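Local coordinates for protein insect group II chitinase (Ostrinia furnacalis, PDB 5Y2C) that probably hydrolyses the beta-1,4 bonds of chitin, as a family 18 glycoside hydrolase, and here holds a chito-oligosaccharide in its substrate cleft, at residues A[4-9]-A[339-344]; A[192-197]-A[241-246]. All coordinates share one frame; numbering follows the deposited sequence.

Contact 1 of 2, residues A[4-9]-A[339-344]. With NAG (2-acetamido-2-deoxy-beta-D-glucopyranose), chain C; NAG (2-acetamido-2-deoxy-beta-D-glucopyranose), chain B.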
# COMPACT_ATOMS: atom_id res chain seq x y z
N LYS A 4 -0.75 -7.31 13.20
CA LYS A 4 0.42 -6.96 12.42
C LYS A 4 0.37 -5.49 12.01
O LYS A 4 -0.70 -4.91 11.83
CB LYS A 4 0.51 -7.84 11.16
CG LYS A 4 0.74 -9.32 11.44
CD LYS A 4 0.67 -10.12 10.13
CE LYS A 4 1.06 -11.57 10.36
NZ LYS A 4 0.01 -12.30 11.08
N VAL A 5 1.56 -4.89 11.90
CA VAL A 5 1.72 -3.58 11.27
C VAL A 5 2.74 -3.79 10.15
O VAL A 5 3.95 -3.84 10.40
CB VAL A 5 2.18 -2.50 12.26
CG1 VAL A 5 2.40 -1.18 11.53
CG2 VAL A 5 1.17 -2.32 13.38
N VAL A 6 2.24 -3.94 8.92
CA VAL A 6 3.07 -4.25 7.75
C VAL A 6 3.48 -2.93 7.10
O VAL A 6 2.64 -2.17 6.62
CB VAL A 6 2.31 -5.14 6.75
CG1 VAL A 6 3.14 -5.41 5.51
CG2 VAL A 6 1.86 -6.46 7.40
N CYS A 7 4.78 -2.66 7.10
CA CYS A 7 5.32 -1.40 6.60
C CYS A 7 5.98 -1.62 5.26
O CYS A 7 6.85 -2.49 5.13
CB CYS A 7 6.36 -0.83 7.56
SG CYS A 7 5.81 -0.51 9.24
N TYR A 8 5.59 -0.83 4.27
CA TYR A 8 6.25 -0.86 2.97
C TYR A 8 7.38 0.15 2.98
O TYR A 8 7.17 1.34 3.26
CB TYR A 8 5.24 -0.59 1.86
CG TYR A 8 4.47 -1.83 1.50
CD1 TYR A 8 3.29 -2.16 2.16
CD2 TYR A 8 4.94 -2.71 0.53
CE1 TYR A 8 2.59 -3.31 1.84
CE2 TYR A 8 4.25 -3.85 0.21
CZ TYR A 8 3.08 -4.15 0.86
OH TYR A 8 2.41 -5.29 0.53
N TYR A 9 8.60 -0.34 2.74
CA TYR A 9 9.78 0.48 2.52
C TYR A 9 10.00 0.51 1.01
O TYR A 9 9.90 -0.53 0.35
CB TYR A 9 10.99 -0.10 3.25
CG TYR A 9 12.32 0.43 2.74
CD1 TYR A 9 12.89 1.59 3.28
CD2 TYR A 9 12.99 -0.20 1.69
CE1 TYR A 9 14.08 2.09 2.80
CE2 TYR A 9 14.18 0.30 1.20
CZ TYR A 9 14.72 1.44 1.76
OH TYR A 9 15.92 1.92 1.27
N GLY A 339 -4.39 -7.01 10.78
CA GLY A 339 -3.58 -5.87 11.16
C GLY A 339 -3.77 -4.73 10.18
O GLY A 339 -4.77 -4.67 9.47
N SER A 340 -2.78 -3.83 10.16
CA SER A 340 -2.79 -2.68 9.26
C SER A 340 -1.53 -2.68 8.42
O SER A 340 -0.47 -3.14 8.85
CB SER A 340 -2.87 -1.33 9.99
OG SER A 340 -4.10 -1.20 10.69
N MET A 341 -1.65 -2.12 7.23
CA MET A 341 -0.56 -1.98 6.29
C MET A 341 -0.37 -0.50 5.97
O MET A 341 -1.35 0.26 5.88
CB MET A 341 -0.87 -2.80 5.01
CG MET A 341 0.12 -2.64 3.91
SD MET A 341 -0.32 -1.33 2.77
CE MET A 341 -1.30 -2.19 1.54
N ALA A 342 0.89 -0.08 5.81
CA ALA A 342 1.22 1.32 5.54
C ALA A 342 1.96 1.42 4.20
O ALA A 342 3.05 0.86 4.03
CB ALA A 342 2.08 1.92 6.64
N TRP A 343 1.36 2.16 3.27
CA TRP A 343 2.03 2.59 2.06
C TRP A 343 2.14 4.10 2.11
O TRP A 343 1.15 4.81 1.90
CB TRP A 343 1.27 2.14 0.80
CG TRP A 343 2.06 2.56 -0.39
CD1 TRP A 343 2.06 3.78 -0.99
CD2 TRP A 343 3.06 1.79 -1.05
NE1 TRP A 343 2.96 3.81 -2.00
CE2 TRP A 343 3.59 2.60 -2.07
CE3 TRP A 343 3.54 0.49 -0.90
CZ2 TRP A 343 4.59 2.15 -2.92
CZ3 TRP A 343 4.52 0.06 -1.75
CH2 TRP A 343 5.04 0.88 -2.75
N SER A 344 3.33 4.63 2.37
CA SER A 344 4.54 3.88 2.70
C SER A 344 5.32 4.66 3.76
O SER A 344 4.99 5.82 4.04
CB SER A 344 5.39 3.69 1.46
OG SER A 344 5.82 4.94 0.95
C1 NAG C . -0.21 0.20 -5.10
C2 NAG C . 1.18 -0.37 -5.15
C3 NAG C . 2.27 0.67 -5.39
C4 NAG C . 1.81 2.12 -5.48
C5 NAG C . 0.85 2.31 -4.32
C6 NAG C . 0.21 3.66 -4.25
C7 NAG C . 1.72 -2.38 -3.94
C8 NAG C . 1.96 -2.93 -2.60
N2 NAG C . 1.52 -1.11 -3.97
O3 NAG C . 2.96 0.30 -6.54
O4 NAG C . 2.88 2.98 -5.38
O5 NAG C . -0.18 1.34 -4.32
O6 NAG C . -0.34 4.02 -5.46
O7 NAG C . 1.74 -3.05 -4.89
C1 NAG B . 3.25 3.51 -6.59
C2 NAG B . 3.84 4.86 -6.39
C3 NAG B . 4.46 5.34 -7.68
C4 NAG B . 5.47 4.32 -8.18
C5 NAG B . 4.81 2.96 -8.25
C6 NAG B . 5.79 1.86 -8.60
C7 NAG B . 2.96 6.25 -4.69
C8 NAG B . 1.85 7.14 -4.33
N2 NAG B . 2.94 5.83 -5.90
O3 NAG B . 5.07 6.54 -7.42
O4 NAG B . 5.98 4.64 -9.43
O5 NAG B . 4.32 2.74 -6.96
O6 NAG B . 5.14 0.68 -9.00
O7 NAG B . 3.80 5.96 -3.93
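The first and last parallel strands of the family 18 TIM barrel, 4-9 and 339-343, close the barrel side by side, and their C-terminal ends turn Tyr8 and Trp343 into the sugar cleft. Four backbone hydrogen bonds join them: Ser340 N to Lys4 O, Val6 N to Ser340 O, Ala342 N to Val6 O at 2.8 Å, and Tyr8 N to Ala342 O at 3.1 Å. Tyr8 wedges between two side chains of 339-344. The bent chain of Met341 meets one ring edge, CG 3.3 Å from Tyr8 CE1, and its sulfur makes an oblique Met-aromatic contact. The Trp343 ring crosses the Tyr8 side chain, its CE3 3.4 Å from Tyr8 CB and the planes inclined at 51°. The hydroxyl of Tyr8 is hydrogen-bonded to Asp121. With CG anti to the backbone N (chi1 -177°), the indole, ahead of the cis peptide to Ser344, extends into the pocket and lays one face against C5 of NAG (chain C). Its NE1 donates a nearly straight bond of 3.0 Å to the acetamide O7 of NAG (chain B). A leucine in place of Trp343 would probably leave that O7 without its donor and strip the sugar of its flat platform.

Contact 2 of 2, residues A[192-197]-A[241-246]. With NAG (2-acetamido-2-deoxy-beta-D-glucopyranose), chain C; NAG (2-acetamido-2-deoxy-beta-D-glucopyranose), chain D; NAG (2-acetamido-2-deoxy-beta-D-glucopyranose), chain E.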
# COMPACT_ATOMS: atom_id res chain seq x y z
N LEU A 192 -4.87 -5.93 1.92
CA LEU A 192 -5.87 -5.23 1.13
C LEU A 192 -5.36 -3.83 0.82
O LEU A 192 -5.04 -3.06 1.73
CB LEU A 192 -7.18 -5.15 1.91
CG LEU A 192 -7.80 -6.43 2.46
CD1 LEU A 192 -9.10 -6.06 3.15
CD2 LEU A 192 -8.02 -7.48 1.35
N MET A 193 -5.23 -3.50 -0.47
CA MET A 193 -4.80 -2.15 -0.84
C MET A 193 -6.04 -1.26 -0.85
O MET A 193 -6.55 -0.83 -1.89
CB MET A 193 -4.05 -2.15 -2.17
CG MET A 193 -2.64 -2.75 -2.04
SD MET A 193 -1.72 -2.73 -3.57
CE MET A 193 -2.82 -3.70 -4.59
N THR A 194 -6.54 -1.02 0.35
CA THR A 194 -7.77 -0.28 0.53
C THR A 194 -7.57 1.22 0.34
O THR A 194 -7.92 2.04 1.19
CB THR A 194 -8.32 -0.59 1.91
OG1 THR A 194 -7.21 -0.73 2.82
CG2 THR A 194 -9.12 -1.89 1.84
N TYR A 195 -7.04 1.58 -0.83
CA TYR A 195 -6.85 2.99 -1.17
C TYR A 195 -6.84 3.10 -2.69
O TYR A 195 -6.96 2.10 -3.41
CB TYR A 195 -5.58 3.54 -0.55
CG TYR A 195 -4.36 2.67 -0.78
CD1 TYR A 195 -3.75 2.63 -2.02
CD2 TYR A 195 -3.82 1.91 0.26
CE1 TYR A 195 -2.63 1.84 -2.24
CE2 TYR A 195 -2.70 1.13 0.05
CZ TYR A 195 -2.11 1.09 -1.20
OH TYR A 195 -0.99 0.31 -1.43
N ASP A 196 -6.68 4.33 -3.17
CA ASP A 196 -6.77 4.66 -4.59
C ASP A 196 -8.13 4.28 -5.17
O ASP A 196 -8.25 3.89 -6.33
CB ASP A 196 -5.65 3.99 -5.39
CG ASP A 196 -4.31 4.64 -5.16
OD1 ASP A 196 -4.24 5.61 -4.37
OD2 ASP A 196 -3.32 4.16 -5.73
N TYR A 197 -9.17 4.38 -4.34
CA TYR A 197 -10.53 4.25 -4.83
C TYR A 197 -10.87 5.39 -5.78
O TYR A 197 -11.68 5.22 -6.70
CB TYR A 197 -11.52 4.24 -3.66
CG TYR A 197 -11.46 3.03 -2.75
CD1 TYR A 197 -12.14 1.86 -3.07
CD2 TYR A 197 -10.73 3.07 -1.56
CE1 TYR A 197 -12.11 0.76 -2.22
CE2 TYR A 197 -10.69 1.97 -0.70
CZ TYR A 197 -11.38 0.82 -1.03
OH TYR A 197 -11.33 -0.26 -0.19
N LEU A 241 -6.58 -10.86 7.00
CA LEU A 241 -6.81 -9.62 6.27
C LEU A 241 -6.08 -8.47 6.94
O LEU A 241 -6.21 -8.26 8.15
CB LEU A 241 -8.30 -9.32 6.18
CG LEU A 241 -9.04 -10.34 5.31
CD1 LEU A 241 -10.54 -10.12 5.35
CD2 LEU A 241 -8.51 -10.26 3.88
N VAL A 242 -5.31 -7.72 6.15
CA VAL A 242 -4.53 -6.59 6.65
C VAL A 242 -4.96 -5.35 5.87
O VAL A 242 -4.80 -5.31 4.64
CB VAL A 242 -3.02 -6.85 6.55
CG1 VAL A 242 -2.24 -5.60 6.92
CG2 VAL A 242 -2.61 -8.02 7.44
N VAL A 243 -5.50 -4.36 6.57
CA VAL A 243 -6.10 -3.19 5.94
C VAL A 243 -5.03 -2.14 5.66
O VAL A 243 -4.35 -1.68 6.59
CB VAL A 243 -7.24 -2.62 6.80
CG1 VAL A 243 -7.68 -1.28 6.30
CG2 VAL A 243 -8.43 -3.61 6.77
N GLY A 244 -4.86 -1.78 4.39
CA GLY A 244 -3.85 -0.80 4.01
C GLY A 244 -4.34 0.62 4.24
O GLY A 244 -5.50 0.96 3.97
N VAL A 245 -3.45 1.46 4.75
CA VAL A 245 -3.72 2.88 4.96
C VAL A 245 -2.74 3.67 4.11
O VAL A 245 -1.53 3.42 4.19
CB VAL A 245 -3.61 3.30 6.44
CG1 VAL A 245 -3.95 4.80 6.60
CG2 VAL A 245 -4.50 2.42 7.33
N PRO A 246 -3.19 4.59 3.26
CA PRO A 246 -2.25 5.41 2.48
C PRO A 246 -1.68 6.55 3.32
O PRO A 246 -2.41 7.21 4.06
CB PRO A 246 -3.12 5.93 1.33
CG PRO A 246 -4.52 6.03 1.94
CD PRO A 246 -4.61 4.90 2.95
C1 NAG C . -0.21 0.20 -5.10
C2 NAG C . 1.18 -0.37 -5.15
C3 NAG C . 2.27 0.67 -5.39
C4 NAG C . 1.81 2.12 -5.48
C5 NAG C . 0.85 2.31 -4.32
C6 NAG C . 0.21 3.66 -4.25
C7 NAG C . 1.72 -2.38 -3.94
C8 NAG C . 1.96 -2.93 -2.60
N2 NAG C . 1.52 -1.11 -3.97
O3 NAG C . 2.96 0.30 -6.54
O4 NAG C . 2.88 2.98 -5.38
O5 NAG C . -0.18 1.34 -4.32
O6 NAG C . -0.34 4.02 -5.46
O7 NAG C . 1.74 -3.05 -4.89
C1 NAG D . -3.56 1.99 -8.81
C2 NAG D . -2.31 2.81 -8.63
C3 NAG D . -1.24 1.98 -7.97
C4 NAG D . -1.71 1.26 -6.74
C5 NAG D . -2.96 0.51 -7.10
C6 NAG D . -3.63 -0.04 -5.88
C7 NAG D . -1.99 4.55 -10.32
C8 NAG D . -1.63 4.78 -11.71
N2 NAG D . -1.84 3.34 -9.87
O3 NAG D . -0.20 2.82 -7.64
O4 NAG D . -0.65 0.40 -6.43
O5 NAG D . -3.85 1.41 -7.61
O6 NAG D . -4.14 -1.32 -6.02
O7 NAG D . -2.36 5.44 -9.69
C1 NAG E . -8.40 2.60 -10.67
C2 NAG E . -8.22 1.72 -9.47
C3 NAG E . -6.93 2.03 -8.74
C4 NAG E . -5.74 2.20 -9.65
C5 NAG E . -6.12 3.11 -10.78
C6 NAG E . -5.05 3.10 -11.81
C7 NAG E . -10.05 0.87 -8.20
C8 NAG E . -10.92 1.18 -7.07
N2 NAG E . -9.34 1.86 -8.62
O3 NAG E . -6.71 0.97 -7.88
O4 NAG E . -4.67 2.79 -8.98
O5 NAG E . -7.22 2.55 -11.39
O6 NAG E . -5.49 3.88 -12.87
O7 NAG E . -10.01 -0.21 -8.64
O HOH W 1 -7.61 2.90 3.73
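Tyr195 and Pro246 pass each other in opposite directions, Tyr195 CB lying 3.7 Å from Pro246 CG, while the phenol ring runs on toward the sugar. CG sits between the backbone N and the carbonyl carbon (chi1 49°), a torsion that carries the ring up from the loop so that its edge meets NAG (chain C): Tyr195 OH donates to the ring oxygen O5 at 3.2 Å. Thr194 turns its hydroxyl to 241-246 instead, where OG1 gives its proton to Gly244 O at 2.7 Å, in the carbonyl plane and on a lone pair. A water donates to both Thr194 O and that same Gly244 O, which thus accepts two bonds. Gly244 is closely fitted here, since a CB would clash with Leu192 O. Before this loop, strand 189-192 runs parallel to 241-254 as a neighbouring stave of the TIM barrel, and Leu192 exchanges backbone bonds with it: Leu192 N to Val242 O (2.8 Å) and Gly244 N to Leu192 O (3.0 Å). Leu192 and Leu241 meet at an angle through their CD2 methyls, 3.8 Å apart, beside helix 224-233. On the cleft side, Asp196 OD2 accepts a bond of 3.0 Å from O6 of NAG (chain C), while its OD1 is held by Tyr248 and Gln250. The sulfur of Met193 reaches the acetamide of the same sugar, 3.5 Å from C7.

How the contacts relate
Both contacts are buried near the centre of the barrel, about 10 Å apart between centres, and strands 339-343 and 241-254 are neighbours. They are joined directly: Met341 N and O probably bond to Val243 O and Val245 N, and Met341 also packs on Val242. Contact 2 is nested within the long chain loop that contact 1 closes. Contact 1 is a regular parallel strand pair along most of its length, whereas contact 2 has one bridge at Leu192 and then gives way to a loop held by a hydroxyl and a water. At NAG (chain C) their chemistry divides: contact 1 supplies an aromatic face, contact 2 polar groups that bond O5 and O6.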